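Local structure of trypsin-resistant surface T6 protein (4P0D) at residues E212-M217 with E253-N258; F243-I248 with P257-K262; F323-S328 with V352-N357. The protein forms the repeating backbone of the serotype M6 Streptococcus pyogenes pilus, as a three-domain pilin probably linked to other subunits and the cell wall by sortase. The protein carries 1 engineered substitution. All blocks are in the same frame, centred on the assembly; numbering follows the deposited sequence.

Contact 1 (E212-M217 with E253-N258)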
ATOM      1  N   GLU A 212       6.676   7.804  13.148  0.70 15.71           N
ATOM      2  CA  GLU A 212       7.949   8.367  13.586  0.70 16.24           C
ATOM      3  C   GLU A 212       8.340   9.420  12.562  0.70 16.04           C
ATOM      4  O   GLU A 212       8.130   9.245  11.367  0.70 16.34           O
ATOM      5  CB  GLU A 212       9.039   7.284  13.714  0.70 16.80           C
ATOM      6  CG  GLU A 212      10.482   7.784  13.895  0.70 17.06           C
ATOM      7  CD  GLU A 212      11.299   7.812  12.599  0.70 18.22           C
ATOM      8  OE1 GLU A 212      11.424   6.723  11.981  0.70 19.69           O
ATOM      9  OE2 GLU A 212      11.829   8.898  12.196  0.70 16.83           O
ATOM     10  N   TRP A 213       8.881  10.524  13.044  1.00 15.65           N
ATOM     11  CA  TRP A 213       9.335  11.620  12.186  1.00 16.10           C
ATOM     12  C   TRP A 213      10.497  12.300  12.910  1.00 17.25           C
ATOM     13  O   TRP A 213      10.410  12.594  14.103  1.00 15.72           O
ATOM     14  CB  TRP A 213       8.196  12.604  11.937  1.00 16.11           C
ATOM     15  CG  TRP A 213       8.590  13.827  11.133  1.00 16.99           C
ATOM     16  CD1 TRP A 213       8.875  13.891   9.805  1.00 17.16           C
ATOM     17  CD2 TRP A 213       8.723  15.148  11.633  1.00 17.86           C
ATOM     18  NE1 TRP A 213       9.189  15.180   9.445  1.00 17.90           N
ATOM     19  CE2 TRP A 213       9.087  15.976  10.553  1.00 18.09           C
ATOM     20  CE3 TRP A 213       8.543  15.720  12.889  1.00 18.02           C
ATOM     21  CZ2 TRP A 213       9.293  17.347  10.700  1.00 18.53           C
ATOM     22  CZ3 TRP A 213       8.756  17.069  13.035  1.00 18.87           C
ATOM     23  CH2 TRP A 213       9.121  17.870  11.946  1.00 18.70           C
ATOM     24  N   LYS A 214      11.586  12.511  12.181  1.00 19.05           N
ATOM     25  CA  LYS A 214      12.829  13.048  12.747  1.00 20.90           C
ATOM     26  C   LYS A 214      13.327  12.259  13.961  1.00 20.28           C
ATOM     27  O   LYS A 214      13.877  12.833  14.885  1.00 19.90           O
ATOM     28  CB  LYS A 214      12.650  14.529  13.117  1.00 22.55           C
ATOM     29  CG  LYS A 214      12.486  15.430  11.903  1.00 24.31           C
ATOM     30  CD  LYS A 214      12.979  16.847  12.161  1.00 25.60           C
ATOM     31  CE  LYS A 214      12.335  17.449  13.396  1.00 26.65           C
ATOM     32  NZ  LYS A 214      12.315  18.933  13.326  1.00 28.15           N
ATOM     33  N   GLY A 215      13.120  10.946  13.962  1.00 18.77           N
ATOM     34  CA  GLY A 215      13.575  10.112  15.055  1.00 18.51           C
ATOM     35  C   GLY A 215      12.803  10.299  16.353  1.00 18.16           C
ATOM     36  O   GLY A 215      13.302   9.948  17.418  1.00 17.60           O
ATOM     37  N   LYS A 216      11.591  10.847  16.255  1.00 17.57           N
ATOM     38  CA  LYS A 216      10.696  11.042  17.398  1.00 18.68           C
ATOM     39  C   LYS A 216       9.366  10.350  17.131  1.00 18.02           C
ATOM     40  O   LYS A 216       8.861  10.406  16.027  1.00 16.72           O
ATOM     41  CB  LYS A 216      10.444  12.535  17.592  1.00 20.45           C
ATOM     42  CG  LYS A 216      11.709  13.325  17.864  1.00 22.14           C
ATOM     43  CD  LYS A 216      11.429  14.813  17.900  1.00 24.43           C
ATOM     44  CE  LYS A 216      12.665  15.577  18.333  1.00 26.23           C
ATOM     45  NZ  LYS A 216      12.280  16.900  18.874  1.00 27.24           N
ATOM     46  N   MET A 217       8.783   9.716  18.140  1.00 18.30           N
ATOM     47  CA  MET A 217       7.469   9.105  17.967  1.00 19.21           C
ATOM     48  C   MET A 217       6.400  10.180  18.097  1.00 19.18           C
ATOM     49  O   MET A 217       6.446  11.033  18.989  1.00 18.01           O
ATOM     50  CB  MET A 217       7.195   8.023  19.016  1.00 20.82           C
ATOM     51  CG  MET A 217       8.103   6.813  18.906  1.00 22.49           C
ATOM     52  SD  MET A 217       8.095   6.012  17.280  1.00 24.58           S
ATOM     53  CE  MET A 217       6.351   5.915  16.999  1.00 23.06           C
ATOM     54  N   GLU A 253       9.336  19.527   6.932  1.00 20.11           N
ATOM     55  CA  GLU A 253      10.721  20.000   6.784  1.00 21.12           C
ATOM     56  C   GLU A 253      11.519  19.080   5.845  1.00 21.16           C
ATOM     57  O   GLU A 253      12.667  18.759   6.120  1.00 20.12           O
ATOM     58  CB  GLU A 253      11.426  20.097   8.157  1.00 23.27           C
ATOM     59  CG  GLU A 253      10.799  21.077   9.128  1.00 24.05           C
ATOM     60  CD  GLU A 253      11.256  20.898  10.560  1.00 26.60           C
ATOM     61  OE1 GLU A 253      12.299  20.252  10.842  1.00 28.67           O
ATOM     62  OE2 GLU A 253      10.547  21.422  11.431  1.00 28.25           O
ATOM     63  N   SER A 254      10.874  18.616   4.779  1.00 21.28           N
ATOM     64  CA  SER A 254      11.489  17.715   3.791  1.00 22.25           C
ATOM     65  C   SER A 254      12.055  16.400   4.364  1.00 21.63           C
ATOM     66  O   SER A 254      12.946  15.795   3.772  1.00 21.28           O
ATOM     67  CB  SER A 254      12.582  18.456   3.008  1.00 24.16           C
ATOM     68  OG  SER A 254      12.127  19.732   2.575  1.00 25.02           O
ATOM     69  N   ILE A 255      11.535  15.957   5.507  1.00 21.10           N
ATOM     70  CA  ILE A 255      11.937  14.677   6.101  1.00 21.01           C
ATOM     71  C   ILE A 255      10.695  13.784   6.119  1.00 19.91           C
ATOM     72  O   ILE A 255       9.645  14.199   6.604  1.00 18.79           O
ATOM     73  CB  ILE A 255      12.507  14.898   7.524  1.00 21.76           C
ATOM     74  CG1 ILE A 255      13.878  15.570   7.430  1.00 23.28           C
ATOM     75  CG2 ILE A 255      12.632  13.590   8.309  1.00 21.73           C
ATOM     76  CD1 ILE A 255      14.304  16.281   8.707  1.00 23.72           C
ATOM     77  N   SER A 256      10.792  12.577   5.570  1.00 19.63           N
ATOM     78  CA  SER A 256       9.619  11.693   5.473  1.00 19.85           C
ATOM     79  C   SER A 256       9.336  11.003   6.791  1.00 18.17           C
ATOM     80  O   SER A 256      10.244  10.462   7.390  1.00 17.55           O
ATOM     81  CB  SER A 256       9.827  10.571   4.450  1.00 21.11           C
ATOM     82  OG  SER A 256      10.047  11.101   3.173  1.00 26.03           O
ATOM     83  N   PRO A 257       8.069  10.971   7.204  0.70 18.24           N
ATOM     84  CA  PRO A 257       7.685  10.187   8.367  0.70 18.38           C
ATOM     85  C   PRO A 257       7.710   8.698   8.033  0.70 18.56           C
ATOM     86  O   PRO A 257       7.657   8.339   6.860  0.70 19.13           O
ATOM     87  CB  PRO A 257       6.259  10.647   8.636  0.70 18.38           C
ATOM     88  CG  PRO A 257       5.741  10.998   7.287  0.70 18.60           C
ATOM     89  CD  PRO A 257       6.905  11.585   6.546  0.70 18.43           C
ATOM     90  N   ASN A 258       7.842   7.855   9.056  1.00 18.61           N
ATOM     91  CA  ASN A 258       7.812   6.409   8.908  1.00 18.85           C
ATOM     92  C   ASN A 258       6.575   5.910   9.665  1.00 19.11           C
ATOM     93  O   ASN A 258       6.348   6.291  10.816  1.00 18.93           O
ATOM     94  CB  ASN A 258       9.113   5.815   9.467  1.00 20.44           C
ATOM     95  CG  ASN A 258      10.339   6.237   8.650  1.00 21.96           C
ATOM     96  OD1 ASN A 258      10.312   6.239   7.410  1.00 22.49           O
ATOM     97  ND2 ASN A 258      11.400   6.634   9.336  1.00 22.42           N
TER
HETATM   98  O   HOH W   1      11.736  10.592   9.862  1.00 19.47           O
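E212 and N258 grip each other through both backbone and side chains. Their main chains form an antiparallel hydrogen-bonded pair, E212 N to N258 O at 2.8 Å and N258 N to E212 O at 2.7 Å. Alongside, in the E212 conformer described here, N258 ND2 gives a nearly straight 2.6 Å bond to OE1 of E212, on its syn side though 32° out of the carboxylate plane. In that conformer OE2 takes the N-H of G215 and a water that also joins K214 N to S256 O, tying the type I' turn at W213-K216 to the facing loop. W213 is buried next to this: CG of K214 sits 3.6 Å above the centre of its ring, while NE1 bonds to L252 O and only weakly to I255 O. The outer side is looser. There K214 NZ meets OE1 of E253 in a 2.8 Å salt bridge, with E229 as a second acidic partner, and the CD1 methyl of the exposed I255 rests on K214 CD. The turn closes a hairpin of strands 202-213 and 216-220; strand 258-265 starts beside it, and strand 171-179 takes P257 and N258 from the other side, with W213 against V228 of strand 225-228.

Contact 2 (F243-I248 with P257-K262)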
ATOM      1  N   PHE A 243      -6.840   2.875   6.958  1.00 13.05           N
ATOM      2  CA  PHE A 243      -6.728   4.262   7.353  1.00 12.54           C
ATOM      3  C   PHE A 243      -6.404   5.177   6.181  1.00 12.80           C
ATOM      4  O   PHE A 243      -5.874   4.741   5.149  1.00 11.71           O
ATOM      5  CB  PHE A 243      -5.629   4.426   8.401  1.00 12.39           C
ATOM      6  CG  PHE A 243      -4.240   4.217   7.866  1.00 12.41           C
ATOM      7  CD1 PHE A 243      -3.689   2.934   7.800  1.00 12.08           C
ATOM      8  CD2 PHE A 243      -3.480   5.298   7.410  1.00 12.35           C
ATOM      9  CE1 PHE A 243      -2.415   2.739   7.296  1.00 12.24           C
ATOM     10  CE2 PHE A 243      -2.205   5.097   6.909  1.00 12.65           C
ATOM     11  CZ  PHE A 243      -1.674   3.818   6.844  1.00 12.33           C
ATOM     12  N   ASN A 244      -6.707   6.453   6.389  1.00 13.53           N
ATOM     13  CA  ASN A 244      -6.165   7.546   5.595  1.00 14.08           C
ATOM     14  C   ASN A 244      -5.383   8.452   6.529  1.00 14.34           C
ATOM     15  O   ASN A 244      -5.772   8.647   7.683  1.00 15.28           O
ATOM     16  CB  ASN A 244      -7.264   8.332   4.890  1.00 14.38           C
ATOM     17  CG  ASN A 244      -8.011   7.499   3.861  1.00 14.52           C
ATOM     18  OD1 ASN A 244      -7.409   6.767   3.107  1.00 15.89           O
ATOM     19  ND2 ASN A 244      -9.326   7.593   3.859  1.00 15.08           N
ATOM     20  N   LEU A 245      -4.257   8.952   6.047  1.00 15.29           N
ATOM     21  CA  LEU A 245      -3.407   9.844   6.817  1.00 15.38           C
ATOM     22  C   LEU A 245      -2.906  10.953   5.875  1.00 15.46           C
ATOM     23  O   LEU A 245      -2.141  10.703   4.939  1.00 14.19           O
ATOM     24  CB  LEU A 245      -2.247   9.080   7.465  1.00 16.36           C
ATOM     25  CG  LEU A 245      -1.682   9.665   8.764  1.00 17.21           C
ATOM     26  CD1 LEU A 245      -0.547   8.821   9.311  1.00 18.18           C
ATOM     27  CD2 LEU A 245      -1.225  11.088   8.556  1.00 17.66           C
ATOM     28  N   SER A 246      -3.363  12.173   6.121  1.00 15.37           N
ATOM     29  CA  SER A 246      -2.970  13.309   5.311  1.00 16.25           C
ATOM     30  C   SER A 246      -1.935  14.082   6.091  1.00 16.77           C
ATOM     31  O   SER A 246      -2.208  14.510   7.214  1.00 18.26           O
ATOM     32  CB  SER A 246      -4.183  14.201   4.981  1.00 15.82           C
ATOM     33  OG  SER A 246      -3.792  15.329   4.211  1.00 15.83           O
ATOM     34  N   PHE A 247      -0.753  14.270   5.510  1.00 16.68           N
ATOM     35  CA  PHE A 247       0.280  15.080   6.166  1.00 16.59           C
ATOM     36  C   PHE A 247       0.243  16.527   5.693  1.00 16.94           C
ATOM     37  O   PHE A 247      -0.315  16.840   4.643  1.00 16.12           O
ATOM     38  CB  PHE A 247       1.674  14.516   5.904  1.00 17.53           C
ATOM     39  CG  PHE A 247       1.934  13.179   6.552  1.00 17.18           C
ATOM     40  CD1 PHE A 247       2.281  13.099   7.891  1.00 17.44           C
ATOM     41  CD2 PHE A 247       1.870  12.009   5.807  1.00 17.41           C
ATOM     42  CE1 PHE A 247       2.541  11.881   8.485  1.00 17.59           C
ATOM     43  CE2 PHE A 247       2.133  10.783   6.394  1.00 17.27           C
ATOM     44  CZ  PHE A 247       2.453  10.716   7.733  1.00 17.46           C
ATOM     45  N   ILE A 248       0.847  17.396   6.497  1.00 16.49           N
ATOM     46  CA  ILE A 248       0.958  18.812   6.206  1.00 17.55           C
ATOM     47  C   ILE A 248       2.359  19.074   5.668  1.00 16.16           C
ATOM     48  O   ILE A 248       3.331  19.177   6.439  1.00 15.14           O
ATOM     49  CB  ILE A 248       0.687  19.645   7.483  1.00 18.98           C
ATOM     50  CG1 ILE A 248      -0.663  19.224   8.077  1.00 20.27           C
ATOM     51  CG2 ILE A 248       0.767  21.142   7.175  1.00 19.29           C
ATOM     52  CD1 ILE A 248      -1.001  19.904   9.395  1.00 21.92           C
ATOM     53  N   PRO A 257       8.069  10.971   7.204  0.70 18.24           N
ATOM     54  CA  PRO A 257       7.685  10.187   8.367  0.70 18.38           C
ATOM     55  C   PRO A 257       7.710   8.698   8.033  0.70 18.56           C
ATOM     56  O   PRO A 257       7.657   8.339   6.860  0.70 19.13           O
ATOM     57  CB  PRO A 257       6.259  10.647   8.636  0.70 18.38           C
ATOM     58  CG  PRO A 257       5.741  10.998   7.287  0.70 18.60           C
ATOM     59  CD  PRO A 257       6.905  11.585   6.546  0.70 18.43           C
ATOM     60  N   ASN A 258       7.842   7.855   9.056  1.00 18.61           N
ATOM     61  CA  ASN A 258       7.812   6.409   8.908  1.00 18.85           C
ATOM     62  C   ASN A 258       6.575   5.910   9.665  1.00 19.11           C
ATOM     63  O   ASN A 258       6.348   6.291  10.816  1.00 18.93           O
ATOM     64  CB  ASN A 258       9.113   5.815   9.467  1.00 20.44           C
ATOM     65  CG  ASN A 258      10.339   6.237   8.650  1.00 21.96           C
ATOM     66  OD1 ASN A 258      10.312   6.239   7.410  1.00 22.49           O
ATOM     67  ND2 ASN A 258      11.400   6.634   9.336  1.00 22.42           N
ATOM     68  N   ILE A 259       5.738   5.119   8.985  1.00 17.78           N
ATOM     69  CA  ILE A 259       4.445   4.724   9.507  1.00 16.79           C
ATOM     70  C   ILE A 259       4.480   3.225   9.817  1.00 16.88           C
ATOM     71  O   ILE A 259       4.952   2.443   8.997  1.00 18.77           O
ATOM     72  CB  ILE A 259       3.323   5.029   8.474  1.00 16.42           C
ATOM     73  CG1 ILE A 259       3.332   6.515   8.079  1.00 16.35           C
ATOM     74  CG2 ILE A 259       1.938   4.630   8.987  1.00 15.97           C
ATOM     75  CD1 ILE A 259       2.214   6.881   7.131  1.00 16.96           C
ATOM     76  N   SER A 260       3.964   2.834  10.976  1.00 16.44           N
ATOM     77  CA  SER A 260       3.823   1.430  11.318  1.00 16.27           C
ATOM     78  C   SER A 260       2.411   1.119  11.788  1.00 14.52           C
ATOM     79  O   SER A 260       1.703   1.992  12.296  1.00 14.38           O
ATOM     80  CB  SER A 260       4.857   1.045  12.378  1.00 16.82           C
ATOM     81  OG  SER A 260       6.117   1.162  11.776  1.00 19.02           O
ATOM     82  N   TYR A 261       1.993  -0.122  11.580  1.00 13.57           N
ATOM     83  CA  TYR A 261       0.689  -0.578  12.049  1.00 13.57           C
ATOM     84  C   TYR A 261       0.600  -2.097  12.024  1.00 13.85           C
ATOM     85  O   TYR A 261       1.429  -2.769  11.422  1.00 13.15           O
ATOM     86  CB  TYR A 261      -0.446   0.042  11.242  1.00 13.38           C
ATOM     87  CG  TYR A 261      -0.229   0.052   9.750  1.00 13.54           C
ATOM     88  CD1 TYR A 261       0.525   1.051   9.136  1.00 13.72           C
ATOM     89  CD2 TYR A 261      -0.789  -0.936   8.942  1.00 14.11           C
ATOM     90  CE1 TYR A 261       0.719   1.065   7.756  1.00 14.03           C
ATOM     91  CE2 TYR A 261      -0.599  -0.933   7.572  1.00 13.92           C
ATOM     92  CZ  TYR A 261       0.137   0.064   6.983  1.00 14.11           C
ATOM     93  OH  TYR A 261       0.295   0.048   5.609  1.00 15.08           O
ATOM     94  N   LYS A 262      -0.405  -2.627  12.698  1.00 13.92           N
ATOM     95  CA  LYS A 262      -0.543  -4.060  12.834  1.00 14.50           C
ATOM     96  C   LYS A 262      -1.889  -4.527  12.382  1.00 13.65           C
ATOM     97  O   LYS A 262      -2.852  -3.775  12.436  1.00 14.20           O
ATOM     98  CB  LYS A 262      -0.383  -4.437  14.291  1.00 15.90           C
ATOM     99  CG  LYS A 262       1.027  -4.282  14.816  1.00 18.08           C
ATOM    100  CD  LYS A 262       0.977  -4.618  16.292  1.00 20.50           C
ATOM    101  CE  LYS A 262       2.322  -4.580  16.961  1.00 23.49           C
ATOM    102  NZ  LYS A 262       2.059  -4.933  18.397  1.00 26.18           N
TER
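Strands 243-247 and 258-262 run nearly antiparallel, at 164°, but their axes stay 11.3 Å apart, so they meet by side chains across a core and not as paired strands. At one end the F243 ring turns its edge, led by CE1, onto the face of Y261, with F243 CE1 3.6 Å from Y261 CE1; the ring planes stand at 70°, a T-shaped pair. In the middle, L245 and I259 meet tip to tip, CD1 to CD1 at 4.0 Å. The F247 ring closes the other end. In the P257 conformer described here it is sandwiched between P257 CG, offset toward the rim in a CH-pi contact 3.7 Å from the ring centroid, and CD2 of L245, over the centre of the opposite face. I259 CD1 comes in at the edge of the same ring, 3.9 Å from F247 CZ. This is the packing of a beta sandwich in the Cna-B-like domain: strand 243-247 pairs with strand 192-197, strand 258-262 with strands 171-179 and 202-213. All six touching residues are buried and meet through carbon; the Y261 hydroxyl is hydrogen-bonded to D196. Between these two segments cohesion comes from apolar and aromatic packing, each strand's backbone bonds going to its sheet neighbours.

Contact 3 (F323-S328 with V352-N357); sequences FRKVDS and VTTNKN
Strand 323-327 passes the segment 352-357 without pairing with it: the nearest CA atoms, those of K325 and T354, lie 7.0 Å apart, and the second segment leaves its strand after T353 to continue as a loop. Side chains bridge the gap. F323 and V352 reach toward each other tip to tip, with V352 CG2 3.8 Å from F323 CZ. The methyl CG2 of T354 then wedges between neighbours, 3.9 Å from F323 CE1 and 3.7 Å from K325 CB, while its OG1 turns to the backbone of L334 and A337. From CB the K325 chain leads away: chi1 (-168°) sets CG anti to the backbone N, and bends at chi2 and chi4 bring NZ to its covalent bond with CG of N479. This Lys-Asn isopeptide bond, a hallmark of Gram-positive pilin domains, ties strand 320-327 to its parallel neighbour, strand 470-479, and T354 packs against the root of the crosslinked lysine. The polar part of the contact lies at R324, whose chain runs extended from CG to NE. Both NE and NH2 donate to the carbonyl O of N357, a side-on grip on one oxygen, 3° out of the guanidinium plane. R324 NE approaches N357 O almost head-on, at 2.7 Å and fairly straight; the NH2 bond is longer, 3.1 Å, more bent and tilted from the carbonyl plane. N355 OD1 accepts a weak bond from N357 N and a further one from Y359 N, and OD1 of N357 is bonded to G458 N, pinning the loop just before strand 359-361.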
ATOM      1  N   PHE A 323      -6.588 -34.481   5.985  1.00 17.88           N
ATOM      2  CA  PHE A 323      -6.230 -35.894   6.010  1.00 18.20           C
ATOM      3  C   PHE A 323      -7.502 -36.735   5.930  1.00 19.83           C
ATOM      4  O   PHE A 323      -8.610 -36.227   6.081  1.00 18.88           O
ATOM      5  CB  PHE A 323      -5.454 -36.229   7.284  1.00 19.42           C
ATOM      6  CG  PHE A 323      -6.227 -35.972   8.560  1.00 19.95           C
ATOM      7  CD1 PHE A 323      -7.091 -36.931   9.064  1.00 20.60           C
ATOM      8  CD2 PHE A 323      -6.080 -34.774   9.257  1.00 20.25           C
ATOM      9  CE1 PHE A 323      -7.795 -36.712  10.226  1.00 20.90           C
ATOM     10  CE2 PHE A 323      -6.772 -34.550  10.434  1.00 20.62           C
ATOM     11  CZ  PHE A 323      -7.638 -35.516  10.918  1.00 21.01           C
ATOM     12  N   ARG A 324      -7.334 -38.028   5.687  1.00 21.06           N
ATOM     13  CA  ARG A 324      -8.471 -38.921   5.654  1.00 22.67           C
ATOM     14  C   ARG A 324      -8.286 -40.046   6.661  1.00 21.74           C
ATOM     15  O   ARG A 324      -7.192 -40.610   6.788  1.00 22.61           O
ATOM     16  CB  ARG A 324      -8.688 -39.474   4.251  1.00 23.47           C
ATOM     17  CG  ARG A 324     -10.050 -40.118   4.076  1.00 25.10           C
ATOM     18  CD  ARG A 324     -10.188 -40.744   2.701  1.00 27.01           C
ATOM     19  NE  ARG A 324     -11.584 -40.778   2.287  1.00 29.62           N
ATOM     20  CZ  ARG A 324     -12.025 -41.344   1.166  1.00 33.70           C
ATOM     21  NH1 ARG A 324     -11.176 -41.938   0.320  1.00 34.65           N
ATOM     22  NH2 ARG A 324     -13.324 -41.317   0.886  1.00 33.91           N
ATOM     23  N   LYS A 325      -9.373 -40.353   7.371  1.00 21.76           N
ATOM     24  CA  LYS A 325      -9.405 -41.416   8.354  1.00 21.77           C
ATOM     25  C   LYS A 325     -10.080 -42.652   7.771  1.00 21.69           C
ATOM     26  O   LYS A 325     -11.206 -42.557   7.288  1.00 22.16           O
ATOM     27  CB  LYS A 325     -10.186 -40.942   9.579  1.00 22.02           C
ATOM     28  CG  LYS A 325     -10.050 -41.840  10.792  1.00 22.68           C
ATOM     29  CD  LYS A 325      -8.578 -42.120  11.089  1.00 23.35           C
ATOM     30  CE  LYS A 325      -8.409 -42.913  12.367  1.00 24.15           C
ATOM     31  NZ  LYS A 325      -8.905 -44.299  12.202  1.00 23.44           N
ATOM     32  N   VAL A 326      -9.407 -43.806   7.835  1.00 21.81           N
ATOM     33  CA  VAL A 326      -9.964 -45.039   7.266  1.00 21.41           C
ATOM     34  C   VAL A 326      -9.753 -46.251   8.172  1.00 21.72           C
ATOM     35  O   VAL A 326      -8.918 -46.223   9.079  1.00 21.49           O
ATOM     36  CB  VAL A 326      -9.364 -45.353   5.879  1.00 21.82           C
ATOM     37  CG1 VAL A 326      -9.616 -44.207   4.909  1.00 22.41           C
ATOM     38  CG2 VAL A 326      -7.874 -45.676   5.963  1.00 21.81           C
ATOM     39  N   ASP A 327     -10.531 -47.306   7.910  1.00 21.96           N
ATOM     40  CA  ASP A 327     -10.357 -48.611   8.555  1.00 21.67           C
ATOM     41  C   ASP A 327      -9.049 -49.230   8.072  1.00 22.42           C
ATOM     42  O   ASP A 327      -8.761 -49.262   6.863  1.00 21.58           O
ATOM     43  CB  ASP A 327     -11.539 -49.508   8.199  1.00 22.13           C
ATOM     44  CG  ASP A 327     -11.386 -50.930   8.727  1.00 23.49           C
ATOM     45  OD1 ASP A 327     -10.609 -51.727   8.130  1.00 24.13           O
ATOM     46  OD2 ASP A 327     -12.057 -51.250   9.727  1.00 24.16           O
ATOM     47  N   SER A 328      -8.250 -49.730   9.004  1.00 22.40           N
ATOM     48  CA  SER A 328      -6.908 -50.216   8.666  1.00 24.33           C
ATOM     49  C   SER A 328      -6.869 -51.358   7.623  1.00 25.66           C
ATOM     50  O   SER A 328      -5.853 -51.538   6.945  1.00 25.64           O
ATOM     51  CB  SER A 328      -6.191 -50.678   9.931  1.00 24.82           C
ATOM     52  OG  SER A 328      -6.904 -51.749  10.528  1.00 26.04           O
ATOM     53  N   VAL A 352     -10.274 -31.120  15.023  1.00 19.53           N
ATOM     54  CA  VAL A 352     -11.123 -31.413  13.874  1.00 19.51           C
ATOM     55  C   VAL A 352     -11.826 -32.753  14.066  1.00 20.34           C
ATOM     56  O   VAL A 352     -11.357 -33.612  14.799  1.00 21.66           O
ATOM     57  CB  VAL A 352     -10.308 -31.386  12.564  1.00 18.67           C
ATOM     58  CG1 VAL A 352      -9.521 -30.080  12.457  1.00 19.25           C
ATOM     59  CG2 VAL A 352      -9.358 -32.564  12.469  1.00 19.01           C
ATOM     60  N   THR A 353     -12.954 -32.905  13.391  1.00 21.35           N
ATOM     61  CA  THR A 353     -13.737 -34.128  13.436  1.00 21.26           C
ATOM     62  C   THR A 353     -13.944 -34.641  12.023  1.00 20.13           C
ATOM     63  O   THR A 353     -14.328 -33.863  11.158  1.00 19.94           O
ATOM     64  CB  THR A 353     -15.099 -33.819  14.081  1.00 22.19           C
ATOM     65  OG1 THR A 353     -14.884 -33.413  15.431  1.00 22.51           O
ATOM     66  CG2 THR A 353     -16.005 -35.037  14.053  1.00 22.97           C
ATOM     67  N   THR A 354     -13.695 -35.932  11.763  1.00 21.09           N
ATOM     68  CA  THR A 354     -13.831 -36.434  10.385  1.00 21.42           C
ATOM     69  C   THR A 354     -15.297 -36.538   9.962  1.00 22.11           C
ATOM     70  O   THR A 354     -16.179 -36.782  10.781  1.00 23.24           O
ATOM     71  CB  THR A 354     -13.121 -37.783  10.145  1.00 22.11           C
ATOM     72  OG1 THR A 354     -13.714 -38.804  10.955  1.00 21.04           O
ATOM     73  CG2 THR A 354     -11.614 -37.680  10.452  1.00 22.65           C
ATOM     74  N   ASN A 355     -15.550 -36.341   8.673  1.00 23.57           N
ATOM     75  CA  ASN A 355     -16.913 -36.363   8.135  1.00 25.14           C
ATOM     76  C   ASN A 355     -17.272 -37.714   7.508  1.00 26.16           C
ATOM     77  O   ASN A 355     -16.481 -38.667   7.583  1.00 26.00           O
ATOM     78  CB  ASN A 355     -17.100 -35.203   7.156  1.00 25.41           C
ATOM     79  CG  ASN A 355     -16.456 -35.435   5.795  1.00 25.69           C
ATOM     80  OD1 ASN A 355     -15.851 -36.478   5.509  1.00 27.03           O
ATOM     81  ND2 ASN A 355     -16.590 -34.444   4.935  1.00 26.76           N
ATOM     82  N   LYS A 356     -18.460 -37.806   6.908  1.00 28.20           N
ATOM     83  CA  LYS A 356     -18.918 -39.042   6.252  1.00 29.10           C
ATOM     84  C   LYS A 356     -17.857 -39.675   5.354  1.00 29.34           C
ATOM     85  O   LYS A 356     -17.696 -40.900   5.326  1.00 30.03           O
ATOM     86  CB  LYS A 356     -20.184 -38.777   5.429  1.00 30.90           C
ATOM     87  N   ASN A 357     -17.115 -38.836   4.645  1.00 28.32           N
ATOM     88  CA  ASN A 357     -16.145 -39.293   3.652  1.00 28.84           C
ATOM     89  C   ASN A 357     -14.720 -39.441   4.221  1.00 26.02           C
ATOM     90  O   ASN A 357     -13.773 -39.638   3.466  1.00 26.03           O
ATOM     91  CB  ASN A 357     -16.148 -38.336   2.446  1.00 32.16           C
ATOM     92  CG  ASN A 357     -17.539 -37.761   2.154  1.00 35.90           C
ATOM     93  OD1 ASN A 357     -17.731 -36.541   2.144  1.00 40.07           O
ATOM     94  ND2 ASN A 357     -18.524 -38.644   1.959  1.00 38.85           N
TER

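In the fold
Contacts 1 and 2 belong together: their centres are 11 Å apart, both lie in the Cna-B-like range and they share P257 and N258, where strand 258-265 begins. Contact 1 fastens the start of that strand to its neighbour, strand 202-213; contact 2 packs the same strand across the core onto strand 242-247. Contact 3 follows later in the chain, in the prealbumin-like range, with its centre 56 Å from contact 1 and 49 Å from contact 2. It touches neither of the others; its nearest atoms are about 27 Å from contact 2 and about 40 Å from contact 1. Two contacts thus lie in one module and the third in another, consistent with a modular three-domain pilin.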